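Local coordinates for aminotransferase (Neisseria meningitidis Z2491, PDB 3JTX), which probably transfers amino groups between amino acids and keto acids, using a pyridoxal 5'-phosphate cofactor held covalently as a Schiff base, at residues 145-150 / 156-161; 172-177 / 183-188. All coordinates share one frame; numbering follows the deposited sequence.

Contact 1 of 2, residues 145-150 / 156-161; sequences HFANCP and PDWRSI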
# COMPACT_ATOMS: atom_id res chain seq x y z
N HIS A 145 -14.31 -14.74 14.23
CA HIS A 145 -15.57 -15.31 14.65
C HIS A 145 -16.66 -14.83 13.70
O HIS A 145 -16.56 -13.73 13.16
CB HIS A 145 -15.86 -14.95 16.10
CG HIS A 145 -14.94 -15.62 17.07
ND1 HIS A 145 -15.29 -16.76 17.76
CD2 HIS A 145 -13.68 -15.32 17.45
CE1 HIS A 145 -14.28 -17.13 18.53
NE2 HIS A 145 -13.29 -16.27 18.36
N PHE A 146 -17.67 -15.67 13.49
CA PHE A 146 -18.63 -15.46 12.41
C PHE A 146 -20.06 -15.29 12.89
O PHE A 146 -20.56 -16.10 13.67
CB PHE A 146 -18.52 -16.63 11.41
CG PHE A 146 -17.21 -16.65 10.66
CD1 PHE A 146 -16.95 -15.72 9.66
CD2 PHE A 146 -16.24 -17.59 10.96
CE1 PHE A 146 -15.74 -15.72 8.98
CE2 PHE A 146 -15.03 -17.60 10.29
CZ PHE A 146 -14.78 -16.68 9.28
N ALA A 147 -20.69 -14.19 12.47
CA ALA A 147 -22.11 -13.95 12.67
C ALA A 147 -22.84 -14.32 11.37
O ALA A 147 -22.72 -13.60 10.37
CB ALA A 147 -22.37 -12.49 13.03
N ASN A 148 -23.57 -15.43 11.38
CA ASN A 148 -24.23 -15.96 10.18
C ASN A 148 -25.35 -15.07 9.69
O ASN A 148 -26.03 -14.42 10.49
CB ASN A 148 -24.78 -17.37 10.41
CG ASN A 148 -23.69 -18.42 10.52
OD1 ASN A 148 -22.52 -18.17 10.22
ND2 ASN A 148 -24.08 -19.59 10.99
N CYS A 149 -25.52 -15.06 8.37
CA CYS A 149 -26.49 -14.21 7.68
C CYS A 149 -27.53 -15.06 6.92
O CYS A 149 -27.40 -15.29 5.72
CB CYS A 149 -25.75 -13.31 6.71
SG CYS A 149 -24.57 -12.24 7.53
N PRO A 150 -28.54 -15.58 7.65
CA PRO A 150 -29.56 -16.44 7.03
C PRO A 150 -30.68 -15.67 6.37
O PRO A 150 -30.94 -14.52 6.73
CB PRO A 150 -30.10 -17.22 8.24
CG PRO A 150 -30.03 -16.23 9.36
CD PRO A 150 -28.72 -15.49 9.11
N PRO A 156 -26.75 -9.99 9.83
CA PRO A 156 -25.94 -10.82 10.73
C PRO A 156 -26.66 -11.23 12.01
O PRO A 156 -27.35 -10.41 12.61
CB PRO A 156 -24.75 -9.91 11.09
CG PRO A 156 -24.79 -8.78 10.12
CD PRO A 156 -26.21 -8.62 9.70
N ASP A 157 -26.49 -12.49 12.42
CA ASP A 157 -27.07 -13.01 13.66
C ASP A 157 -26.05 -12.91 14.80
O ASP A 157 -25.27 -13.83 15.05
CB ASP A 157 -27.52 -14.46 13.47
CG ASP A 157 -28.30 -15.00 14.66
OD1 ASP A 157 -28.39 -14.31 15.70
OD2 ASP A 157 -28.83 -16.12 14.56
N TRP A 158 -26.09 -11.78 15.49
CA TRP A 158 -25.08 -11.48 16.51
C TRP A 158 -25.18 -12.36 17.76
O TRP A 158 -24.19 -12.52 18.46
CB TRP A 158 -25.17 -10.02 16.94
CG TRP A 158 -25.08 -9.02 15.82
CD1 TRP A 158 -26.08 -8.21 15.38
CD2 TRP A 158 -23.93 -8.71 15.02
NE1 TRP A 158 -25.63 -7.42 14.35
CE2 TRP A 158 -24.31 -7.70 14.12
CE3 TRP A 158 -22.61 -9.18 14.98
CZ2 TRP A 158 -23.43 -7.16 13.18
CZ3 TRP A 158 -21.74 -8.63 14.05
CH2 TRP A 158 -22.15 -7.63 13.16
N ARG A 159 -26.34 -12.96 18.02
CA ARG A 159 -26.55 -13.68 19.27
C ARG A 159 -25.86 -15.04 19.28
O ARG A 159 -25.69 -15.64 20.33
CB ARG A 159 -28.04 -13.80 19.62
CG ARG A 159 -28.77 -14.92 18.90
CD ARG A 159 -30.28 -14.86 19.14
NE ARG A 159 -31.00 -15.77 18.25
CZ ARG A 159 -31.31 -15.51 16.97
NH1 ARG A 159 -30.99 -14.35 16.41
NH2 ARG A 159 -31.96 -16.42 16.26
N SER A 160 -25.44 -15.52 18.10
CA SER A 160 -24.61 -16.71 18.00
C SER A 160 -23.18 -16.48 18.51
O SER A 160 -22.42 -17.45 18.68
CB SER A 160 -24.54 -17.18 16.55
OG SER A 160 -24.05 -16.15 15.70
N ILE A 161 -22.79 -15.23 18.74
CA ILE A 161 -21.49 -14.94 19.33
C ILE A 161 -21.67 -14.94 20.85
O ILE A 161 -22.54 -14.25 21.36
CB ILE A 161 -20.92 -13.58 18.85
CG1 ILE A 161 -20.91 -13.47 17.32
CG2 ILE A 161 -19.53 -13.35 19.44
CD1 ILE A 161 -19.98 -14.41 16.63
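The methyl group of Ala-147 fits tightly into a niche of the turn that follows its strand: CB lies 3.8 Å from Trp-158 CE3 and 4.0 Å from Pro-156 CB, with the Asp-157 carbonyl oxygen as a third neighbour. The proline is itself laid over one face of the indole, its CB 3.7 Å above the ring plane toward the rim, while the alanine methyl meets the benzo part obliquely. One backbone bond, Asp-157 N to Asn-148 O (2.8 Å), joins the segments here, and beyond it Cys-149 SG leans on Pro-156 CA. The strand concerned, 143-148, is an edge strand of the mixed seven-stranded sheet within this chain, next to 122-127 in the large domain, as in fold-type I pyridoxal phosphate enzymes, and the 3-10 turn 158-160 folds back against it. Toward His-145 the contact is narrower, made by one methyl of the buried Ile-161, whose CD1 lies 3.5 Å from Phe-146 O; a glycerol molecule bonds to the imidazole, which Glu-143 also holds. Ser-160 points its CB toward the strand, but a chi1 of 57° turns the hydroxyl back onto its own turn, where OG donates to Asp-157 O (2.7 Å); Asn-148 N nearby is buried without a partner. The loose side lies at the Asp-157 carboxylate and the exposed Arg-159, which touches nothing in the strand and forms a salt bridge from NH1 to Asp-157 OD1 (2.7 Å).

Contact 2 of 2, residues 172-177 / 183-188; sequences VFVCSP and SVLDLD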
# COMPACT_ATOMS: atom_id res chain seq x y z
N VAL A 172 -15.60 -5.24 14.79
CA VAL A 172 -16.65 -5.95 14.08
C VAL A 172 -16.71 -5.38 12.67
O VAL A 172 -16.69 -4.16 12.50
CB VAL A 172 -17.99 -5.73 14.82
CG1 VAL A 172 -19.16 -6.11 13.97
CG2 VAL A 172 -17.98 -6.49 16.17
N PHE A 173 -16.75 -6.25 11.66
CA PHE A 173 -16.97 -5.81 10.27
C PHE A 173 -18.46 -5.82 9.93
O PHE A 173 -19.18 -6.74 10.30
CB PHE A 173 -16.31 -6.76 9.28
CG PHE A 173 -14.82 -6.70 9.26
CD1 PHE A 173 -14.17 -5.61 8.72
CD2 PHE A 173 -14.07 -7.76 9.75
CE1 PHE A 173 -12.79 -5.56 8.69
CE2 PHE A 173 -12.68 -7.72 9.70
CZ PHE A 173 -12.05 -6.62 9.17
N VAL A 174 -18.90 -4.79 9.21
CA VAL A 174 -20.19 -4.79 8.51
C VAL A 174 -19.93 -4.58 7.02
O VAL A 174 -19.08 -3.78 6.64
CB VAL A 174 -21.14 -3.69 9.05
CG1 VAL A 174 -22.41 -3.57 8.18
CG2 VAL A 174 -21.48 -3.95 10.50
N CYS A 175 -20.59 -5.35 6.16
CA CYS A 175 -20.46 -5.16 4.72
C CYS A 175 -21.85 -4.82 4.20
O CYS A 175 -22.74 -5.67 4.19
CB CYS A 175 -19.91 -6.42 4.05
SG CYS A 175 -19.57 -6.23 2.28
N SER A 176 -22.03 -3.55 3.81
CA SER A 176 -23.35 -3.01 3.48
C SER A 176 -23.27 -1.96 2.38
O SER A 176 -22.68 -0.91 2.61
CB SER A 176 -24.00 -2.40 4.72
OG SER A 176 -25.32 -1.96 4.44
N PRO A 177 -23.84 -2.22 1.19
CA PRO A 177 -24.49 -3.48 0.76
C PRO A 177 -23.57 -4.68 0.86
O PRO A 177 -22.38 -4.57 0.60
CB PRO A 177 -24.83 -3.22 -0.71
CG PRO A 177 -24.93 -1.73 -0.81
CD PRO A 177 -23.94 -1.17 0.15
N SER A 183 -27.67 -7.41 0.81
CA SER A 183 -28.43 -6.86 1.91
C SER A 183 -27.83 -5.56 2.40
O SER A 183 -26.60 -5.45 2.55
CB SER A 183 -28.47 -7.84 3.08
OG SER A 183 -29.18 -7.24 4.19
N VAL A 184 -28.70 -4.59 2.67
CA VAL A 184 -28.28 -3.32 3.27
C VAL A 184 -28.73 -3.33 4.73
O VAL A 184 -29.93 -3.43 5.02
CB VAL A 184 -28.87 -2.13 2.49
CG1 VAL A 184 -28.63 -0.80 3.21
CG2 VAL A 184 -28.27 -2.08 1.06
N LEU A 185 -27.77 -3.24 5.65
CA LEU A 185 -28.11 -3.23 7.07
C LEU A 185 -29.00 -2.00 7.34
O LEU A 185 -28.70 -0.89 6.90
CB LEU A 185 -26.84 -3.18 7.93
CG LEU A 185 -27.04 -3.47 9.42
CD1 LEU A 185 -27.57 -4.89 9.64
CD2 LEU A 185 -25.77 -3.22 10.21
N ASP A 186 -30.11 -2.22 8.04
CA ASP A 186 -31.08 -1.15 8.18
C ASP A 186 -30.98 -0.46 9.54
O ASP A 186 -30.06 -0.74 10.30
CB ASP A 186 -32.47 -1.69 7.87
CG ASP A 186 -32.92 -2.80 8.81
OD1 ASP A 186 -32.22 -3.12 9.81
OD2 ASP A 186 -33.98 -3.38 8.53
N LEU A 187 -31.89 0.45 9.85
CA LEU A 187 -31.79 1.14 11.13
C LEU A 187 -31.87 0.20 12.34
O LEU A 187 -31.16 0.41 13.32
CB LEU A 187 -32.84 2.25 11.25
CG LEU A 187 -32.53 3.53 10.48
CD1 LEU A 187 -33.77 4.43 10.50
CD2 LEU A 187 -31.27 4.29 11.03
N ASP A 188 -32.72 -0.82 12.28
CA ASP A 188 -32.83 -1.78 13.40
C ASP A 188 -31.52 -2.55 13.57
O ASP A 188 -31.04 -2.74 14.70
CB ASP A 188 -33.97 -2.75 13.19
CG ASP A 188 -35.28 -2.05 13.06
OD1 ASP A 188 -35.86 -1.68 14.10
OD2 ASP A 188 -35.70 -1.86 11.89
O HOH W 1 -25.44 -5.23 5.04
O HOH W 2 -26.30 -0.03 5.97
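Val-174 meets Leu-185 through one branch each, CG1 against CD2 at 3.9 Å, the two side chains crossing at about a right angle. CG1 stands anti to the valine's own backbone N (chi1 172°), which puts this methyl in line for the leucine. At Cys-175 the side chain turns away, toward Tyr-133, and its carbonyl takes over: a water donates to Cys-175 O (2.9 Å) and to Ser-183 O (2.8 Å), keeping the two oxygens bridged, with a weak further bond from Leu-185 N. Ser-176 grips Leu-185 more directly. Its OG accepts from Leu-185 N (3.0 Å, N-H...O 145°) and donates to a second water (2.7 Å), which in turn donates to Leu-185 O, so one hydroxyl serves the leucine backbone directly at N and through the water at O. This is the strand-to-helix connection of a right-handed beta-alpha-beta crossover, strand 169-175 to helix 187-200 to strand 203-207, with Asp-186 as the helix N-cap, its OD1 bound to Gly-189 N. The intervening loop carries an Asn-Asn-Pro-Ser-Gly sequence; in related class I aminotransferases the asparagine just before the proline contacts the cofactor, and its counterpart probably does so here. At the end of the segment, Pro-177, preceded by a cis peptide bond, points a C-H from its CA at Ser-183 O (3.4 Å), and its CG lies alongside Val-184 CG2 (3.8 Å), both side chains directed the same way. Val-184 N donates to Asp-324 OD2, and Ser-183 OG bonds to Ser-153 O.

Overall arrangement
Following the chain from the N terminus, contact 1 is met first, after strand 143-148, where it closes a short loop at the edge of the large sheet. The chain then passes through helix 163-167 into strand 169-175, and contact 2 closes a second loop of the same length before helix 187-200. The two loops follow in series, neither nested nor crossed, with centres about 12 Å apart. Strand 122-127 separates their two strands in the sheet, yet the contacts meet directly: Trp-158 CH2 lies 3.5 Å from Val-172 CG1, and Pro-156 CD 4.0 Å from Leu-185 CD1. Trp-158 also packs on helix 187-200, linking the sheet's edge to the crossover helix.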